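Local atomic coordinates of proteasome chaperone 4 (Saccharomyces cerevisiae, PDB entry 2Z5B), a protein that forms a heterodimer with IRC25 that binds proteasome precursors and promotes alpha-ring formation during assembly of the 20S proteasome. Residues D93-I106 against E125-L138. Sequence-based numbering, arbitrary orientation.
Sequences DDRIRDMARHMATI and EDPSMLVANHLYIL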
loop_
_atom_site.group_PDB
_atom_site.type_symbol
_atom_site.label_atom_id
_atom_site.label_comp_id
_atom_site.label_asym_id
_atom_site.label_seq_id
_atom_site.Cartn_x
_atom_site.Cartn_y
_atom_site.Cartn_z
ATOM N N ASP A 93 -6.211 14.457 -11.885
ATOM C CA ASP A 93 -5.583 14.364 -13.202
ATOM C C ASP A 93 -6.020 13.100 -13.946
ATOM O O ASP A 93 -5.607 11.990 -13.588
ATOM C CB ASP A 93 -4.061 14.401 -13.041
ATOM C CG ASP A 93 -3.340 14.665 -14.343
ATOM O OD1 ASP A 93 -3.889 14.338 -15.412
ATOM O OD2 ASP A 93 -2.211 15.194 -14.294
ATOM N N ASP A 94 -6.859 13.265 -14.977
ATOM C CA ASP A 94 -7.332 12.136 -15.812
ATOM C C ASP A 94 -6.198 11.304 -16.407
ATOM O O ASP A 94 -6.348 10.103 -16.589
ATOM C CB ASP A 94 -8.186 12.621 -17.001
ATOM C CG ASP A 94 -9.446 13.363 -16.586
ATOM O OD1 ASP A 94 -9.776 13.432 -15.379
ATOM O OD2 ASP A 94 -10.126 13.884 -17.504
ATOM N N ARG A 95 -5.088 11.961 -16.757
ATOM C CA ARG A 95 -3.939 11.302 -17.402
ATOM C C ARG A 95 -3.294 10.270 -16.468
ATOM O O ARG A 95 -2.903 9.184 -16.901
ATOM C CB ARG A 95 -2.884 12.338 -17.817
ATOM C CG ARG A 95 -3.376 13.384 -18.847
ATOM C CD ARG A 95 -2.351 14.504 -19.033
ATOM N NE ARG A 95 -2.266 15.346 -17.842
ATOM C CZ ARG A 95 -1.485 16.417 -17.713
ATOM N NH1 ARG A 95 -0.695 16.809 -18.704
ATOM N NH2 ARG A 95 -1.494 17.095 -16.575
ATOM N N ILE A 96 -3.180 10.632 -15.195
ATOM C CA ILE A 96 -2.715 9.705 -14.152
ATOM C C ILE A 96 -3.787 8.658 -13.831
ATOM O O ILE A 96 -3.487 7.472 -13.842
ATOM C CB ILE A 96 -2.264 10.458 -12.879
ATOM C CG1 ILE A 96 -1.083 11.383 -13.220
ATOM C CG2 ILE A 96 -1.877 9.463 -11.766
ATOM C CD1 ILE A 96 -0.762 12.422 -12.165
ATOM N N ARG A 97 -5.031 9.097 -13.573
ATOM C CA ARG A 97 -6.143 8.169 -13.268
ATOM C C ARG A 97 -6.372 7.093 -14.320
ATOM O O ARG A 97 -6.570 5.902 -13.977
ATOM C CB ARG A 97 -7.466 8.918 -13.021
ATOM C CG ARG A 97 -8.452 8.153 -12.117
ATOM C CD ARG A 97 -9.836 8.810 -12.058
ATOM N NE ARG A 97 -9.722 10.249 -11.812
ATOM C CZ ARG A 97 -9.905 11.194 -12.729
ATOM N NH1 ARG A 97 -10.227 10.880 -13.985
ATOM N NH2 ARG A 97 -9.749 12.459 -12.383
ATOM N N ASP A 98 -6.377 7.505 -15.593
ATOM C CA ASP A 98 -6.502 6.563 -16.726
ATOM C C ASP A 98 -5.466 5.462 -16.623
ATOM O O ASP A 98 -5.785 4.282 -16.749
ATOM C CB ASP A 98 -6.356 7.271 -18.088
ATOM C CG ASP A 98 -7.601 8.058 -18.482
ATOM O OD1 ASP A 98 -8.608 8.035 -17.717
ATOM O OD2 ASP A 98 -7.556 8.720 -19.548
ATOM N N MET A 99 -4.213 5.854 -16.396
ATOM C CA MET A 99 -3.120 4.889 -16.356
ATOM C C MET A 99 -3.286 3.876 -15.223
ATOM O O MET A 99 -3.141 2.672 -15.453
ATOM C CB MET A 99 -1.770 5.594 -16.218
ATOM C CG MET A 99 -0.606 4.637 -16.015
ATOM S SD MET A 99 -0.448 3.460 -17.377
ATOM C CE MET A 99 0.291 4.587 -18.535
ATOM N N ALA A 100 -3.561 4.383 -14.018
ATOM C CA ALA A 100 -3.711 3.547 -12.818
ATOM C C ALA A 100 -4.912 2.631 -12.947
ATOM O O ALA A 100 -4.848 1.460 -12.576
ATOM C CB ALA A 100 -3.854 4.425 -11.582
ATOM N N ARG A 101 -6.005 3.168 -13.498
ATOM C CA ARG A 101 -7.222 2.384 -13.743
ATOM C C ARG A 101 -6.961 1.269 -14.724
ATOM O O ARG A 101 -7.261 0.123 -14.428
ATOM C CB ARG A 101 -8.363 3.264 -14.267
ATOM C CG ARG A 101 -9.630 2.472 -14.622
ATOM C CD ARG A 101 -10.766 3.442 -14.968
ATOM N NE ARG A 101 -10.382 4.428 -15.999
ATOM C CZ ARG A 101 -10.455 4.242 -17.316
ATOM N NH1 ARG A 101 -10.891 3.095 -17.837
ATOM N NH2 ARG A 101 -10.087 5.219 -18.126
ATOM N N HIS A 102 -6.416 1.612 -15.894
ATOM C CA HIS A 102 -6.083 0.611 -16.909
ATOM C C HIS A 102 -5.119 -0.434 -16.394
ATOM O O HIS A 102 -5.320 -1.628 -16.626
ATOM C CB HIS A 102 -5.495 1.259 -18.161
ATOM C CG HIS A 102 -6.511 1.961 -19.008
ATOM N ND1 HIS A 102 -6.216 3.090 -19.735
ATOM C CD2 HIS A 102 -7.822 1.700 -19.232
ATOM C CE1 HIS A 102 -7.300 3.505 -20.369
ATOM N NE2 HIS A 102 -8.289 2.677 -20.084
ATOM N N MET A 103 -4.067 0.020 -15.710
ATOM C CA MET A 103 -3.079 -0.898 -15.147
ATOM C C MET A 103 -3.709 -1.922 -14.229
ATOM O O MET A 103 -3.536 -3.114 -14.427
ATOM C CB MET A 103 -1.965 -0.139 -14.418
ATOM C CG MET A 103 -0.771 -1.007 -14.048
ATOM S SD MET A 103 0.149 -1.587 -15.482
ATOM C CE MET A 103 1.048 -0.093 -15.889
ATOM N N ALA A 104 -4.453 -1.463 -13.234
ATOM C CA ALA A 104 -5.051 -2.366 -12.267
ATOM C C ALA A 104 -6.045 -3.297 -12.951
ATOM O O ALA A 104 -6.023 -4.487 -12.704
ATOM C CB ALA A 104 -5.718 -1.588 -11.152
ATOM N N THR A 105 -6.906 -2.737 -13.798
ATOM C CA THR A 105 -7.966 -3.509 -14.451
ATOM C C THR A 105 -7.402 -4.556 -15.402
ATOM O O THR A 105 -7.828 -5.707 -15.383
ATOM C CB THR A 105 -8.972 -2.588 -15.197
ATOM O OG1 THR A 105 -9.448 -1.578 -14.294
ATOM C CG2 THR A 105 -10.209 -3.391 -15.641
ATOM N N ILE A 106 -6.434 -4.165 -16.225
ATOM C CA ILE A 106 -5.827 -5.106 -17.162
ATOM C C ILE A 106 -5.007 -6.199 -16.439
ATOM O O ILE A 106 -5.063 -7.384 -16.816
ATOM C CB ILE A 106 -4.988 -4.392 -18.257
ATOM C CG1 ILE A 106 -5.907 -3.573 -19.171
ATOM C CG2 ILE A 106 -4.247 -5.417 -19.128
ATOM C CD1 ILE A 106 -5.260 -2.319 -19.743
ATOM N N GLU A 125 7.768 15.014 -13.281
ATOM C CA GLU A 125 6.818 14.419 -14.210
ATOM C C GLU A 125 5.941 15.407 -14.960
ATOM O O GLU A 125 5.290 16.271 -14.368
ATOM C CB GLU A 125 5.914 13.453 -13.456
ATOM C CG GLU A 125 5.003 12.663 -14.331
ATOM C CD GLU A 125 4.178 11.745 -13.496
ATOM O OE1 GLU A 125 3.194 12.226 -12.896
ATOM O OE2 GLU A 125 4.562 10.563 -13.398
ATOM N N ASP A 126 5.911 15.230 -16.274
ATOM C CA ASP A 126 4.883 15.803 -17.120
ATOM C C ASP A 126 3.926 14.639 -17.468
ATOM O O ASP A 126 4.281 13.773 -18.261
ATOM C CB ASP A 126 5.547 16.380 -18.380
ATOM C CG ASP A 126 4.554 16.828 -19.431
ATOM O OD1 ASP A 126 3.334 16.872 -19.151
ATOM O OD2 ASP A 126 5.015 17.130 -20.560
ATOM N N PRO A 127 2.721 14.600 -16.872
ATOM C CA PRO A 127 1.831 13.468 -17.186
ATOM C C PRO A 127 1.405 13.285 -18.666
ATOM O O PRO A 127 0.845 12.238 -18.998
ATOM C CB PRO A 127 0.609 13.709 -16.294
ATOM C CG PRO A 127 1.085 14.596 -15.208
ATOM C CD PRO A 127 2.107 15.506 -15.890
ATOM N N SER A 128 1.670 14.257 -19.545
ATOM C CA SER A 128 1.511 14.016 -20.998
ATOM C C SER A 128 2.325 12.822 -21.501
ATOM O O SER A 128 1.951 12.187 -22.500
ATOM C CB SER A 128 1.822 15.268 -21.839
ATOM O OG SER A 128 3.214 15.356 -22.148
ATOM N N MET A 129 3.436 12.532 -20.818
ATOM C CA MET A 129 4.259 11.341 -21.067
ATOM C C MET A 129 3.482 10.029 -20.870
ATOM O O MET A 129 3.745 9.045 -21.546
ATOM C CB MET A 129 5.473 11.336 -20.133
ATOM C CG MET A 129 6.830 11.610 -20.772
ATOM S SD MET A 129 8.181 10.795 -19.841
ATOM C CE MET A 129 9.347 12.160 -19.803
ATOM N N LEU A 130 2.543 10.016 -19.927
ATOM C CA LEU A 130 1.712 8.826 -19.679
ATOM C C LEU A 130 0.769 8.601 -20.858
ATOM O O LEU A 130 0.537 7.467 -21.267
ATOM C CB LEU A 130 0.910 8.972 -18.377
ATOM C CG LEU A 130 1.654 8.740 -17.042
ATOM C CD1 LEU A 130 2.565 9.908 -16.700
ATOM C CD2 LEU A 130 0.669 8.526 -15.911
ATOM N N VAL A 131 0.256 9.699 -21.411
ATOM C CA VAL A 131 -0.633 9.656 -22.580
ATOM C C VAL A 131 0.124 9.153 -23.803
ATOM O O VAL A 131 -0.336 8.250 -24.500
ATOM C CB VAL A 131 -1.257 11.045 -22.850
ATOM C CG1 VAL A 131 -2.183 11.011 -24.065
ATOM C CG2 VAL A 131 -2.006 11.517 -21.619
ATOM N N ALA A 132 1.312 9.711 -24.027
ATOM C CA ALA A 132 2.116 9.414 -25.211
ATOM C C ALA A 132 2.653 7.985 -25.208
ATOM O O ALA A 132 2.848 7.386 -26.275
ATOM C CB ALA A 132 3.269 10.407 -25.311
ATOM N N ASN A 133 2.896 7.454 -24.009
ATOM C CA ASN A 133 3.505 6.141 -23.837
ATOM C C ASN A 133 2.520 5.155 -23.186
ATOM O O ASN A 133 2.902 4.073 -22.721
ATOM C CB ASN A 133 4.816 6.274 -23.034
ATOM C CG ASN A 133 5.841 7.199 -23.722
ATOM O OD1 ASN A 133 6.013 8.373 -23.346
ATOM N ND2 ASN A 133 6.528 6.664 -24.720
ATOM N N HIS A 134 1.242 5.528 -23.186
ATOM C CA HIS A 134 0.202 4.776 -22.478
ATOM C C HIS A 134 0.262 3.264 -22.730
ATOM O O HIS A 134 0.414 2.491 -21.780
ATOM C CB HIS A 134 -1.197 5.358 -22.770
ATOM C CG HIS A 134 -2.214 5.030 -21.717
ATOM N ND1 HIS A 134 -2.477 5.859 -20.648
ATOM C CD2 HIS A 134 -3.025 3.959 -21.568
ATOM C CE1 HIS A 134 -3.403 5.309 -19.886
ATOM N NE2 HIS A 134 -3.752 4.157 -20.421
ATOM N N LEU A 135 0.165 2.849 -23.994
ATOM C CA LEU A 135 0.154 1.422 -24.362
ATOM C C LEU A 135 1.480 0.722 -24.038
ATOM O O LEU A 135 1.487 -0.416 -23.575
ATOM C CB LEU A 135 -0.178 1.240 -25.863
ATOM C CG LEU A 135 -0.134 -0.181 -26.442
ATOM C CD1 LEU A 135 -1.394 -0.961 -26.105
ATOM C CD2 LEU A 135 0.066 -0.192 -27.986
ATOM N N TYR A 136 2.591 1.391 -24.325
ATOM C CA TYR A 136 3.921 0.878 -23.980
ATOM C C TYR A 136 4.021 0.555 -22.491
ATOM O O TYR A 136 4.514 -0.504 -22.118
ATOM C CB TYR A 136 4.988 1.908 -24.336
ATOM C CG TYR A 136 6.379 1.525 -23.910
ATOM C CD1 TYR A 136 7.135 0.625 -24.665
ATOM C CD2 TYR A 136 6.951 2.072 -22.768
ATOM C CE1 TYR A 136 8.426 0.272 -24.286
ATOM C CE2 TYR A 136 8.229 1.721 -22.377
ATOM C CZ TYR A 136 8.966 0.829 -23.147
ATOM O OH TYR A 136 10.237 0.485 -22.763
ATOM N N ILE A 137 3.574 1.480 -21.642
ATOM C CA ILE A 137 3.740 1.300 -20.197
ATOM C C ILE A 137 2.940 0.076 -19.734
ATOM O O ILE A 137 3.451 -0.780 -19.013
ATOM C CB ILE A 137 3.350 2.566 -19.399
ATOM C CG1 ILE A 137 4.318 3.722 -19.692
ATOM C CG2 ILE A 137 3.330 2.277 -17.899
ATOM C CD1 ILE A 137 3.828 5.087 -19.238
ATOM N N LEU A 138 1.681 -0.006 -20.159
ATOM C CA LEU A 138 0.859 -1.161 -19.823
ATOM C C LEU A 138 1.466 -2.501 -20.262
ATOM O O LEU A 138 1.580 -3.426 -19.447
ATOM C CB LEU A 138 -0.564 -0.994 -20.369
ATOM C CG LEU A 138 -1.361 0.211 -19.885
ATOM C CD1 LEU A 138 -2.593 0.454 -20.792
ATOM C CD2 LEU A 138 -1.800 0.038 -18.425
HETATM O O HOH W 1 -2.694 8.426 -19.574
#
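Met99 and His134 both start with CG anti to the backbone N (chi1 174° and -157°), and Met99 then bends at chi2 and chi3, which lays its methyl over the imidazole face. The contact joins neighbouring helices of the layer that covers one face of the mixed sheet, in an alpha/beta fold. Helix 94-111 meets the short helix 128-132 and then the start of helix 134-149, with a break at Asn133. Met99 is a knob in a hole formed by Leu130, His134, Ile137 and Leu138. Its CE makes a CH-pi contact 4.0 Å from the His134 ring centroid and also touches Ile137 CD1. The reverse knob is Leu138, set among Met99, His102, Met103 and Ile106; its CD2 lies 3.5 Å from Met103 N. Trp119 and Val117 of strand 115-121 pack beneath Met99 and Met103.

The His134 ring is gripped at both nitrogens. NE2 shares a hydrogen bond of 2.8 Å with His102 ND1, the two rings meeting rim to rim with planes at 89°. ND1 binds a water that donates to Arg95 O. These bonds probably fix the rotation of the ring over Met99.

At the N-terminal end, Arg95 grips Asp93 side-on through NE and NH2, and Asp93 OD1 also caps the helix by accepting from Arg95 N. The salt bridge holds the guanidinium flat against the Pro127 ring. With an alanine at Arg95, the Asp93 carboxylate is likely to lose its salt-bridge partner and the Pro127 ring the flat group that covers it. Asp126, ahead of the turn that leads into helix 128-132, makes a capping bond from OD1 to Ser128 N. Pro127 CB sits 3.6 Å above the guanidinium plane, over its centre, while Val131 CG2 touches Arg95 CG at 3.6 Å.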